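Local coordinates for protein glutathione S-transferase (Rhodospirillum rubrum F11, PDB 4O7H) that probably catalyses the conjugation of reduced glutathione to electrophilic substrates as a dimeric glutathione S-transferase, at residues A167-S171 with F200-L204; Y191-S196 with H216-F222. One frame throughout, in Å; residues are numbered along the deposited sequence. Where two conformers were deposited one is given.

Contact 1 of 2, residues A167-S171 with F200-L204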
loop_
_atom_site.group_PDB
_atom_site.type_symbol
_atom_site.label_atom_id
_atom_site.label_comp_id
_atom_site.label_asym_id
_atom_site.label_seq_id
_atom_site.Cartn_x
_atom_site.Cartn_y
_atom_site.Cartn_z
ATOM N N ALA A 167 8.373 -7.538 -10.973
ATOM C CA ALA A 167 9.248 -7.303 -12.113
ATOM C C ALA A 167 9.443 -5.800 -12.286
ATOM O O ALA A 167 10.529 -5.359 -12.695
ATOM C CB ALA A 167 8.667 -7.936 -13.377
ATOM N N CYS A 168 8.413 -4.996 -11.996
ATOM C CA CYS A 168 8.525 -3.539 -12.196
ATOM C C CYS A 168 9.482 -2.963 -11.147
ATOM O O CYS A 168 10.331 -2.110 -11.459
ATOM C CB CYS A 168 7.189 -2.852 -12.208
ATOM S SG CYS A 168 6.307 -3.115 -13.748
ATOM N N HIS A 169 9.384 -3.436 -9.903
ATOM C CA HIS A 169 10.345 -3.015 -8.875
ATOM C C HIS A 169 11.754 -3.429 -9.291
ATOM O O HIS A 169 12.665 -2.622 -9.279
ATOM C CB HIS A 169 9.953 -3.635 -7.557
ATOM C CG HIS A 169 8.993 -2.791 -6.791
ATOM N ND1 HIS A 169 7.619 -2.923 -6.840
ATOM C CD2 HIS A 169 9.233 -1.758 -5.965
ATOM C CE1 HIS A 169 7.073 -2.046 -6.005
ATOM N NE2 HIS A 169 8.039 -1.294 -5.529
ATOM N N LEU A 170 11.914 -4.693 -9.690
ATOM C CA LEU A 170 13.227 -5.212 -10.051
ATOM C C LEU A 170 13.788 -4.497 -11.247
ATOM O O LEU A 170 15.019 -4.338 -11.352
ATOM C CB LEU A 170 13.219 -6.712 -10.251
ATOM C CG LEU A 170 13.258 -7.487 -8.923
ATOM C CD1 LEU A 170 12.870 -8.929 -9.120
ATOM C CD2 LEU A 170 14.673 -7.446 -8.351
ATOM N N SER A 171 12.921 -4.017 -12.144
ATOM C CA SER A 171 13.390 -3.318 -13.339
ATOM C C SER A 171 14.090 -2.040 -12.940
ATOM O O SER A 171 15.043 -1.591 -13.629
ATOM C CB SER A 171 12.279 -3.066 -14.344
ATOM O OG SER A 171 11.371 -2.045 -13.998
ATOM N N PHE A 200 6.289 -5.319 -21.587
ATOM C CA PHE A 200 7.462 -4.772 -20.883
ATOM C C PHE A 200 8.350 -3.870 -21.743
ATOM O O PHE A 200 9.261 -3.202 -21.237
ATOM C CB PHE A 200 8.329 -5.905 -20.321
ATOM C CG PHE A 200 8.812 -5.670 -18.895
ATOM C CD1 PHE A 200 7.939 -5.799 -17.826
ATOM C CD2 PHE A 200 10.141 -5.340 -18.647
ATOM C CE1 PHE A 200 8.385 -5.592 -16.537
ATOM C CE2 PHE A 200 10.600 -5.120 -17.344
ATOM C CZ PHE A 200 9.718 -5.276 -16.295
ATOM N N ARG A 201 8.158 -3.909 -23.049
ATOM C CA ARG A 201 9.114 -3.313 -23.987
ATOM C C ARG A 201 9.401 -1.826 -23.707
ATOM O O ARG A 201 10.568 -1.439 -23.701
ATOM C CB ARG A 201 8.676 -3.519 -25.438
ATOM C CG ARG A 201 9.776 -3.065 -26.401
ATOM C CD ARG A 201 9.370 -3.164 -27.865
ATOM N NE ARG A 201 9.865 -4.402 -28.457
ATOM C CZ ARG A 201 9.186 -5.551 -28.546
ATOM N NH1 ARG A 201 7.925 -5.656 -28.109
ATOM N NH2 ARG A 201 9.778 -6.611 -29.097
ATOM N N PRO A 202 8.400 -0.966 -23.453
ATOM C CA PRO A 202 8.740 0.434 -23.187
ATOM C C PRO A 202 9.633 0.645 -21.956
ATOM O O PRO A 202 10.460 1.528 -21.898
ATOM C CB PRO A 202 7.360 1.110 -22.932
ATOM C CG PRO A 202 6.389 0.228 -23.547
ATOM C CD PRO A 202 6.940 -1.175 -23.466
ATOM N N LEU A 203 9.475 -0.210 -20.950
ATOM C CA LEU A 203 10.335 -0.098 -19.775
ATOM C C LEU A 203 11.785 -0.384 -20.116
ATOM O O LEU A 203 12.695 0.140 -19.477
ATOM C CB LEU A 203 9.921 -1.101 -18.681
ATOM C CG LEU A 203 8.702 -0.754 -17.854
ATOM C CD1 LEU A 203 7.477 -0.543 -18.701
ATOM C CD2 LEU A 203 8.479 -1.866 -16.824
ATOM N N LEU A 204 11.984 -1.204 -21.126
ATOM C CA LEU A 204 13.350 -1.559 -21.548
ATOM C C LEU A 204 13.960 -0.546 -22.448
ATOM O O LEU A 204 15.188 -0.351 -22.391
ATOM C CB LEU A 204 13.412 -2.939 -22.210
ATOM C CG LEU A 204 12.899 -4.062 -21.326
ATOM C CD1 LEU A 204 13.139 -5.371 -22.077
ATOM C CD2 LEU A 204 13.579 -4.078 -19.969
#
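The backbones of 167-171 and 200-204 keep well apart: their nearest CA atoms, those of Ser171 and Leu203, are 7.8 Å from each other, and no hydrogen bond crosses between them. The first segment is a continuous piece of helix 161-175; the second makes up most of the short helix 201-205. Side chains fill the gap, chiefly the Phe200 ring, whose tip is pushed against one turn of the longer helix. Phe200 CZ lies 3.7 Å from Ala167 O, close to the ring plane, and 3.9 Å from Ser171 CB, while Phe200 CE1 is 3.9 Å from Ala167 CB. Cys168 sits obliquely to the same ring, its SG 5.4 Å from the Phe200 ring centroid, a sulfur-aromatic contact. Leu203, three residues on, brings CD2 to 4.0 Å from Cys168 SG and also 4.0 Å from Ser171 OG. That hydroxyl can sit in such apolar company because it is already bonded: Ser171 OG donates to Cys168 O at 2.7 Å within its own helix, and it is also hydrogen-bonded to Arg14 of helix 11-22. Val194 of helix 185-195 touches both Ala167 and Phe200, and Cys168 also packs on Val18. This is buried helix packing in the all-helical C-terminal domain of the glutathione S-transferase fold, beside the first helix of the thioredoxin-like domain.

Contact 2 of 2, residues Y191-S196 with H216-F222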
loop_
_atom_site.group_PDB
_atom_site.type_symbol
_atom_site.label_atom_id
_atom_site.label_comp_id
_atom_site.label_asym_id
_atom_site.label_seq_id
_atom_site.Cartn_x
_atom_site.Cartn_y
_atom_site.Cartn_z
ATOM N N TYR A 191 12.488 -13.506 -14.356
ATOM C CA TYR A 191 12.510 -12.108 -14.811
ATOM C C TYR A 191 12.719 -12.041 -16.308
ATOM O O TYR A 191 12.155 -11.221 -16.976
ATOM C CB TYR A 191 13.554 -11.287 -14.070
ATOM C CG TYR A 191 13.590 -9.812 -14.440
ATOM C CD1 TYR A 191 12.625 -8.938 -13.973
ATOM C CD2 TYR A 191 14.513 -9.331 -15.318
ATOM C CE1 TYR A 191 12.649 -7.607 -14.319
ATOM C CE2 TYR A 191 14.557 -8.005 -15.659
ATOM C CZ TYR A 191 13.615 -7.136 -15.153
ATOM O OH TYR A 191 13.651 -5.782 -15.523
ATOM N N ALA A 192 13.564 -12.906 -16.845
ATOM C CA ALA A 192 13.755 -12.939 -18.295
ATOM C C ALA A 192 12.482 -13.220 -19.040
ATOM O O ALA A 192 12.272 -12.673 -20.115
ATOM C CB ALA A 192 14.816 -14.001 -18.617
ATOM N N LEU A 193 11.642 -14.090 -18.477
ATOM C CA LEU A 193 10.349 -14.353 -19.073
ATOM C C LEU A 193 9.442 -13.138 -19.036
ATOM O O LEU A 193 8.825 -12.779 -20.076
ATOM C CB LEU A 193 9.650 -15.507 -18.422
ATOM C CG LEU A 193 10.181 -16.905 -18.650
ATOM C CD1 LEU A 193 9.331 -17.828 -17.779
ATOM C CD2 LEU A 193 10.048 -17.239 -20.117
ATOM N N VAL A 194 9.438 -12.412 -17.915
ATOM C CA VAL A 194 8.557 -11.240 -17.869
ATOM C C VAL A 194 9.070 -10.143 -18.785
ATOM O O VAL A 194 8.290 -9.492 -19.497
ATOM C CB VAL A 194 8.369 -10.716 -16.420
ATOM C CG1 VAL A 194 7.502 -9.452 -16.445
ATOM C CG2 VAL A 194 7.759 -11.810 -15.540
ATOM N N LYS A 195 10.369 -9.898 -18.715
ATOM C CA LYS A 195 10.974 -8.770 -19.477
ATOM C C LYS A 195 10.863 -8.924 -20.998
ATOM O O LYS A 195 10.945 -7.917 -21.729
ATOM C CB LYS A 195 12.409 -8.504 -19.050
ATOM C CG LYS A 195 13.445 -9.319 -19.763
ATOM C CD LYS A 195 14.896 -8.956 -19.331
ATOM C CE LYS A 195 15.452 -7.604 -19.750
ATOM N NZ LYS A 195 16.904 -7.531 -19.439
ATOM N N SER A 196 10.649 -10.167 -21.439
ATOM C CA SER A 196 10.513 -10.533 -22.851
ATOM C C SER A 196 9.093 -10.395 -23.398
ATOM O O SER A 196 8.857 -10.643 -24.570
ATOM C CB SER A 196 10.981 -11.981 -23.040
ATOM O OG SER A 196 12.391 -12.110 -22.882
ATOM N N HIS A 216 23.311 -4.662 -20.022
ATOM C CA HIS A 216 22.433 -5.837 -20.119
ATOM C C HIS A 216 20.956 -5.510 -19.907
ATOM O O HIS A 216 20.075 -6.357 -20.036
ATOM C CB HIS A 216 22.818 -6.846 -19.060
ATOM C CG HIS A 216 22.448 -6.397 -17.685
ATOM N ND1 HIS A 216 23.301 -5.685 -16.876
ATOM C CD2 HIS A 216 21.307 -6.575 -16.962
ATOM C CE1 HIS A 216 22.708 -5.426 -15.728
ATOM N NE2 HIS A 216 21.490 -5.942 -15.762
ATOM N N TYR A 217 20.669 -4.262 -19.515
ATOM C CA TYR A 217 19.296 -3.893 -19.108
ATOM C C TYR A 217 18.243 -4.226 -20.150
ATOM O O TYR A 217 17.186 -4.794 -19.826
ATOM C CB TYR A 217 19.273 -2.388 -18.751
ATOM C CG TYR A 217 17.920 -1.875 -18.346
ATOM C CD1 TYR A 217 17.375 -2.172 -17.097
ATOM C CD2 TYR A 217 17.171 -1.170 -19.238
ATOM C CE1 TYR A 217 16.125 -1.697 -16.746
ATOM C CE2 TYR A 217 15.950 -0.671 -18.888
ATOM C CZ TYR A 217 15.436 -0.946 -17.653
ATOM O OH TYR A 217 14.133 -0.532 -17.328
ATOM N N ALA A 218 18.490 -3.901 -21.414
ATOM C CA ALA A 218 17.542 -4.205 -22.476
ATOM C C ALA A 218 17.841 -5.523 -23.194
ATOM O O ALA A 218 17.252 -5.799 -24.221
ATOM C CB ALA A 218 17.492 -3.031 -23.458
ATOM N N ASP A 219 18.744 -6.324 -22.675
ATOM C CA ASP A 219 19.060 -7.622 -23.299
ATOM C C ASP A 219 18.050 -8.691 -22.858
ATOM O O ASP A 219 18.029 -9.073 -21.686
ATOM C CB ASP A 219 20.462 -8.040 -22.887
ATOM C CG ASP A 219 20.971 -9.263 -23.644
ATOM O OD1 ASP A 219 20.225 -9.804 -24.495
ATOM O OD2 ASP A 219 22.107 -9.712 -23.342
ATOM N N LEU A 220 17.277 -9.232 -23.794
ATOM C CA LEU A 220 16.338 -10.279 -23.462
ATOM C C LEU A 220 17.070 -11.556 -23.066
ATOM O O LEU A 220 16.556 -12.401 -22.289
ATOM C CB LEU A 220 15.357 -10.489 -24.611
ATOM C CG LEU A 220 14.528 -9.307 -25.062
ATOM C CD1 LEU A 220 13.388 -9.769 -25.984
ATOM C CD2 LEU A 220 13.916 -8.587 -23.862
ATOM N N ASP A 221 18.306 -11.680 -23.557
ATOM C CA ASP A 221 19.118 -12.874 -23.302
ATOM C C ASP A 221 20.185 -12.700 -22.241
ATOM O O ASP A 221 21.151 -13.485 -22.180
ATOM C CB ASP A 221 19.771 -13.307 -24.591
ATOM C CG ASP A 221 18.768 -13.689 -25.630
ATOM O OD1 ASP A 221 17.870 -14.476 -25.280
ATOM O OD2 ASP A 221 18.856 -13.160 -26.748
ATOM N N PHE A 222 19.987 -11.725 -21.354
ATOM C CA PHE A 222 20.954 -11.435 -20.311
ATOM C C PHE A 222 21.259 -12.625 -19.414
ATOM O O PHE A 222 22.364 -12.593 -18.814
ATOM C CB PHE A 222 20.501 -10.228 -19.482
ATOM C CG PHE A 222 19.508 -10.560 -18.420
ATOM C CD1 PHE A 222 18.214 -10.936 -18.762
ATOM C CD2 PHE A 222 19.880 -10.515 -17.085
ATOM C CE1 PHE A 222 17.316 -11.289 -17.775
ATOM C CE2 PHE A 222 18.973 -10.849 -16.096
ATOM C CZ PHE A 222 17.686 -11.241 -16.461
ATOM O OXT PHE A 222 20.431 -13.563 -19.319
HETATM O O HOH W 1 15.741 -5.180 -17.094
#
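A buried lysine ammonium group, held by backbone carbonyls and an aromatic ring, is the striking feature here. Lys195 NZ donates to Tyr217 O at 2.8 Å and to Asp219 O at 2.9 Å, and lies 4.3 Å from the Phe222 ring centroid, 32° off the ring normal, in an off-centre cation-pi contact. The tail can offer these groups because it curls round the ammonium group in two type I turns, His216 to Asp219 and Asp219 to Phe222. An Asx turn reinforces the second: Asp221 N donates to Asp219 OD1 at 2.8 Å. Phe222, the last residue of the chain, folds back on the helix, its CE1 3.7 Å from Lys195 CD and 3.8 Å from Ala192 CB, its CZ 3.9 Å from Tyr191 CD2 at the tyrosine ring edge. Leu220 covers the helix end, with CD2 3.7 Å from Lys195 O and CB 3.8 Å from Ser196 OG. A water completes the link, accepting from Tyr191 OH at 2.7 Å and donating to Tyr217 O at 3.1 Å. Lys188 binds the terminal carboxylate at Phe222 O, and Trp181 stacks on Tyr191 and meets Phe222 edge-to-face. The C-terminal tail thus closes over the end of helix 185-195: His216 reaches Asp174 of helix 161-175, Tyr217 OH bonds to Leu203 O of helix 201-205 and to Arg14 of helix 11-22, and Leu220 rests on Leu204.

Contacts 1 and 2 are neighbours, their centres about 9 Å apart, and their segments alternate along the chain. Contact 1 is fully buried, its centre about 7 Å from the centre of the chain, and joins two helical pieces by apolar packing. Contact 2, its centre about 15 Å from that point, is partly exposed and ties a helix to an irregular tail through a lysine charge, carbonyls, a water and the packing of Phe222. They meet directly: Leu203 O and Tyr217 OH lie 2.7 Å apart, probably hydrogen-bonded, and Ser171 CB is 3.3 Å from Tyr191 OH. Successive helices 161-175, 185-195 and 201-205 are thereby packed together, with the chain end laid against them.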